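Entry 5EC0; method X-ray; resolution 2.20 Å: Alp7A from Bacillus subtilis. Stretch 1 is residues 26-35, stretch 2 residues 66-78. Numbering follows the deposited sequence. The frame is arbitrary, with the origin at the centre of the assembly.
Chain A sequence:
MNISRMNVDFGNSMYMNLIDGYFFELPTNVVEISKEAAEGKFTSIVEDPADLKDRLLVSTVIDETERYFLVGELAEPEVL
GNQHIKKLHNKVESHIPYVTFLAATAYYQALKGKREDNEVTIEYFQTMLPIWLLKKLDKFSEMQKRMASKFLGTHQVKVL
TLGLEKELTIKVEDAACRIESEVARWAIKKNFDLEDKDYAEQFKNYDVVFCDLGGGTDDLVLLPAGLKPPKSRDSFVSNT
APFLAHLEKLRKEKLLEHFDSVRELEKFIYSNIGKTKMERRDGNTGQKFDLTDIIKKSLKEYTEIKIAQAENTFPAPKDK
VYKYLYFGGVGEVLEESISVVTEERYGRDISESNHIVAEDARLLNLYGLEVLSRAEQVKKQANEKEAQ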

# COMPACT_ATOMS: atom_id res chain seq x y z
N LEU A 26 -6.65 -5.83 -2.84
CA LEU A 26 -6.98 -7.15 -2.33
C LEU A 26 -6.44 -7.25 -0.94
O LEU A 26 -5.38 -6.68 -0.66
CB LEU A 26 -6.34 -8.28 -3.17
CG LEU A 26 -6.58 -8.41 -4.68
CD1 LEU A 26 -5.60 -9.42 -5.27
CD2 LEU A 26 -8.01 -8.84 -4.93
N PRO A 27 -7.14 -7.97 -0.06
CA PRO A 27 -6.57 -8.32 1.24
C PRO A 27 -5.24 -9.04 1.05
O PRO A 27 -5.10 -9.78 0.07
CB PRO A 27 -7.62 -9.25 1.86
CG PRO A 27 -8.89 -8.87 1.19
CD PRO A 27 -8.53 -8.44 -0.20
N THR A 28 -4.29 -8.84 1.95
CA THR A 28 -2.92 -9.35 1.78
C THR A 28 -2.80 -10.87 1.98
O THR A 28 -1.86 -11.50 1.50
CB THR A 28 -1.95 -8.62 2.74
OG1 THR A 28 -1.92 -7.22 2.41
CG2 THR A 28 -0.53 -9.15 2.64
N ASN A 29 -3.77 -11.46 2.67
CA ASN A 29 -3.74 -12.90 2.98
C ASN A 29 -3.52 -13.83 1.81
O ASN A 29 -4.18 -13.74 0.78
CB ASN A 29 -5.05 -13.30 3.65
CG ASN A 29 -5.37 -12.42 4.83
OD1 ASN A 29 -6.19 -11.50 4.72
ND2 ASN A 29 -4.71 -12.66 5.95
N VAL A 30 -2.56 -14.74 1.99
CA VAL A 30 -2.33 -15.86 1.08
C VAL A 30 -2.25 -17.13 1.91
O VAL A 30 -1.39 -17.25 2.78
CB VAL A 30 -1.03 -15.70 0.27
CG1 VAL A 30 -0.71 -17.01 -0.47
CG2 VAL A 30 -1.13 -14.53 -0.69
N VAL A 31 -3.15 -18.08 1.65
CA VAL A 31 -3.13 -19.33 2.38
C VAL A 31 -2.83 -20.49 1.44
O VAL A 31 -3.53 -20.69 0.45
CB VAL A 31 -4.47 -19.58 3.11
CG1 VAL A 31 -4.53 -20.99 3.66
CG2 VAL A 31 -4.64 -18.57 4.24
N GLU A 32 -1.76 -21.23 1.73
CA GLU A 32 -1.41 -22.37 0.91
C GLU A 32 -2.17 -23.60 1.35
O GLU A 32 -2.18 -23.97 2.53
CB GLU A 32 0.09 -22.65 0.94
CG GLU A 32 0.45 -23.95 0.24
CD GLU A 32 1.94 -24.09 -0.04
OE1 GLU A 32 2.30 -24.91 -0.91
OE2 GLU A 32 2.76 -23.39 0.60
N ILE A 33 -2.81 -24.25 0.39
CA ILE A 33 -3.58 -25.45 0.65
C ILE A 33 -3.08 -26.57 -0.26
O ILE A 33 -2.27 -26.33 -1.14
CB ILE A 33 -5.08 -25.20 0.43
CG1 ILE A 33 -5.33 -24.88 -1.05
CG2 ILE A 33 -5.55 -24.03 1.30
CD1 ILE A 33 -6.78 -24.59 -1.39
N SER A 34 -3.58 -27.79 -0.06
CA SER A 34 -3.11 -28.92 -0.86
C SER A 34 -3.96 -29.08 -2.11
O SER A 34 -4.97 -28.39 -2.28
CB SER A 34 -3.13 -30.21 -0.04
OG SER A 34 -4.46 -30.67 0.15
N LYS A 35 -3.56 -29.99 -3.00
CA LYS A 35 -4.31 -30.22 -4.23
C LYS A 35 -5.73 -30.72 -3.93
O LYS A 35 -6.70 -30.22 -4.51
CB LYS A 35 -3.57 -31.23 -5.12
CG LYS A 35 -4.38 -31.72 -6.32
CD LYS A 35 -3.53 -32.56 -7.25
CE LYS A 35 -4.33 -33.11 -8.42
NZ LYS A 35 -5.25 -34.23 -8.03
N GLU A 66 3.98 -27.83 -8.27
CA GLU A 66 2.72 -27.11 -8.47
C GLU A 66 1.99 -26.90 -7.15
O GLU A 66 1.48 -27.85 -6.56
CB GLU A 66 1.82 -27.86 -9.45
CG GLU A 66 0.44 -27.24 -9.61
CD GLU A 66 -0.38 -27.90 -10.70
OE1 GLU A 66 0.10 -28.88 -11.30
OE2 GLU A 66 -1.52 -27.43 -10.95
N ARG A 67 1.92 -25.66 -6.68
CA ARG A 67 1.33 -25.39 -5.38
C ARG A 67 0.05 -24.54 -5.46
O ARG A 67 -0.12 -23.72 -6.37
CB ARG A 67 2.38 -24.74 -4.47
CG ARG A 67 3.50 -25.73 -4.10
CD ARG A 67 4.76 -25.01 -3.60
NE ARG A 67 4.48 -24.21 -2.42
CZ ARG A 67 5.37 -23.42 -1.84
NH1 ARG A 67 6.59 -23.31 -2.34
NH2 ARG A 67 5.03 -22.72 -0.76
N TYR A 68 -0.84 -24.75 -4.49
CA TYR A 68 -2.21 -24.24 -4.54
C TYR A 68 -2.44 -23.17 -3.46
O TYR A 68 -2.15 -23.39 -2.28
CB TYR A 68 -3.21 -25.41 -4.40
CG TYR A 68 -3.04 -26.47 -5.48
CD1 TYR A 68 -2.07 -27.46 -5.38
CD2 TYR A 68 -3.83 -26.45 -6.63
CE1 TYR A 68 -1.91 -28.41 -6.38
CE2 TYR A 68 -3.68 -27.40 -7.62
CZ TYR A 68 -2.72 -28.37 -7.50
OH TYR A 68 -2.57 -29.31 -8.51
N PHE A 69 -2.96 -22.01 -3.85
CA PHE A 69 -3.09 -20.88 -2.94
C PHE A 69 -4.46 -20.23 -2.97
O PHE A 69 -5.01 -19.97 -4.04
CB PHE A 69 -2.05 -19.78 -3.24
CG PHE A 69 -0.63 -20.27 -3.23
CD1 PHE A 69 -0.05 -20.77 -4.39
CD2 PHE A 69 0.12 -20.22 -2.07
CE1 PHE A 69 1.26 -21.23 -4.39
CE2 PHE A 69 1.43 -20.68 -2.05
CZ PHE A 69 2.00 -21.19 -3.21
N LEU A 70 -4.99 -19.95 -1.78
CA LEU A 70 -6.09 -19.02 -1.61
C LEU A 70 -5.51 -17.62 -1.47
O LEU A 70 -4.58 -17.41 -0.70
CB LEU A 70 -6.93 -19.37 -0.37
CG LEU A 70 -7.55 -20.77 -0.35
CD1 LEU A 70 -8.13 -21.15 1.04
CD2 LEU A 70 -8.62 -20.89 -1.42
N VAL A 71 -6.06 -16.67 -2.22
CA VAL A 71 -5.54 -15.30 -2.26
C VAL A 71 -6.61 -14.27 -1.95
O VAL A 71 -7.72 -14.34 -2.48
CB VAL A 71 -4.95 -14.96 -3.63
CG1 VAL A 71 -4.40 -13.54 -3.63
CG2 VAL A 71 -3.91 -16.01 -4.07
N GLY A 72 -6.28 -13.28 -1.13
CA GLY A 72 -7.20 -12.19 -0.87
C GLY A 72 -8.34 -12.61 0.04
O GLY A 72 -8.15 -13.39 0.98
N GLU A 73 -9.52 -12.09 -0.26
CA GLU A 73 -10.70 -12.29 0.58
C GLU A 73 -11.08 -13.76 0.73
O GLU A 73 -11.65 -14.14 1.75
CB GLU A 73 -11.89 -11.49 0.03
CG GLU A 73 -13.06 -11.35 0.99
CD GLU A 73 -12.69 -10.59 2.26
OE1 GLU A 73 -12.04 -9.52 2.15
OE2 GLU A 73 -13.06 -11.05 3.37
N LEU A 74 -10.77 -14.58 -0.27
CA LEU A 74 -11.05 -16.01 -0.17
C LEU A 74 -10.17 -16.68 0.88
O LEU A 74 -10.54 -17.71 1.45
CB LEU A 74 -10.88 -16.70 -1.53
CG LEU A 74 -11.37 -18.16 -1.59
CD1 LEU A 74 -12.86 -18.26 -1.19
CD2 LEU A 74 -11.14 -18.75 -2.98
N ALA A 75 -9.00 -16.10 1.15
CA ALA A 75 -8.09 -16.65 2.15
C ALA A 75 -8.48 -16.21 3.57
O ALA A 75 -7.95 -16.73 4.56
CB ALA A 75 -6.66 -16.22 1.85
N GLU A 76 -9.43 -15.29 3.67
CA GLU A 76 -9.71 -14.61 4.94
C GLU A 76 -10.12 -15.51 6.12
O GLU A 76 -9.54 -15.40 7.20
CB GLU A 76 -10.79 -13.54 4.73
CG GLU A 76 -10.67 -12.39 5.70
CD GLU A 76 -9.32 -11.72 5.59
OE1 GLU A 76 -8.62 -11.61 6.63
OE2 GLU A 76 -8.95 -11.32 4.47
N PRO A 77 -11.12 -16.40 5.93
CA PRO A 77 -11.54 -17.18 7.11
C PRO A 77 -10.49 -18.17 7.64
O PRO A 77 -10.62 -18.62 8.78
CB PRO A 77 -12.77 -17.94 6.59
CG PRO A 77 -13.25 -17.15 5.41
CD PRO A 77 -12.00 -16.65 4.77
N GLU A 78 -9.48 -18.48 6.85
CA GLU A 78 -8.44 -19.44 7.25
C GLU A 78 -7.43 -18.82 8.22
O GLU A 78 -7.11 -17.63 8.14
CB GLU A 78 -7.72 -19.99 6.02
CG GLU A 78 -8.63 -20.64 4.99
CD GLU A 78 -9.40 -21.83 5.56
OE1 GLU A 78 -8.76 -22.70 6.20
OE2 GLU A 78 -10.64 -21.88 5.37
O HOH W 1 0.20 -26.31 -2.14

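An antiparallel pair of strands satisfies its backbone polar groups in alternation, and the contact between residues 26-35 and 66-78 of Alp7A shows both the rule and what is done where it lapses. The strand that starts at Val30 and the strand ending at Val71 run roughly antiparallel, at 146° between their N-to-C directions. At the centre, Val31 and Leu70 form a hydrogen-bonded pair: Val31 N donates to Leu70 O and Leu70 N donates to Val31 O, each at 2.8 Å. The same carbonyls take weaker CA-H...O contacts from the neighbouring residues, Val30 CA to Leu70 O at 3.3 Å and Phe69 CA to Val31 O at 3.4 Å, so each acceptor is approached twice.

Toward one end the ladder continues through the loop. Gly72 N donates to Asn29 O (2.9 Å), and Gly72 CA lies 3.3 Å from Pro27 O in a further CA-H...O contact. Glycine suits this place because its phi of 74° is positive, which by itself favours glycine. Beyond it the chain turns back on itself, and Gly72 O is satisfied within its own stretch by Ala75 N at 2.8 Å.

Toward the other end the pairing opens. Ile33 N still donates to Tyr68 O (2.9 Å), but the reciprocal bond is replaced by a water. That water accepts from Tyr68 N (3.0 Å) and donates to Ile33 O (2.7 Å), supplying the backbone donor and acceptor with the partners they do not find in each other. Its second hydrogen goes to Glu32 OE1 at 2.8 Å, which ties the bridge to the side-chain network. There the carboxylate of Glu32 meets the guanidinium of Arg67 in a two-pronged salt bridge: Arg67 NE donates to Glu32 OE1 and Arg67 NH2 to Glu32 OE2, both at 2.7 Å. Glu32 is exposed and its chain extended, with chi1 and chi2 both t, while the end of Arg67 comes round to present its edge. Glu32 OE1 thus accepts from both the arginine and the water.

The side chains alternate between the faces of the sheet. On one, Val30, Glu32, Phe69 and Val71 gather; Phe69 is buried, with Val30 CG1 3.7 Å from Phe69 CD2 and the aliphatic Glu32 CB 3.8 Å from Phe69 CE2, so the glutamate packs with its stem while its tip binds charge. On the other, Val31, Ile33, Tyr68 and Leu70 pack largely through carbon atoms, Ile33 CG2 approaching Leu70 CD1 at 3.9 Å. Ala75 points toward the first stretch, and its CB lies 3.9 Å from Val31 CG2, an ordinary apolar contact. The Tyr68 ring receives Lys35 CA over one face, 3.9 Å from its centroid, a CH-pi contact at the start of a helix. Together the two stretches bury 931 Å² between them, both sides summed, combining apolar packing with a polar ladder completed by water.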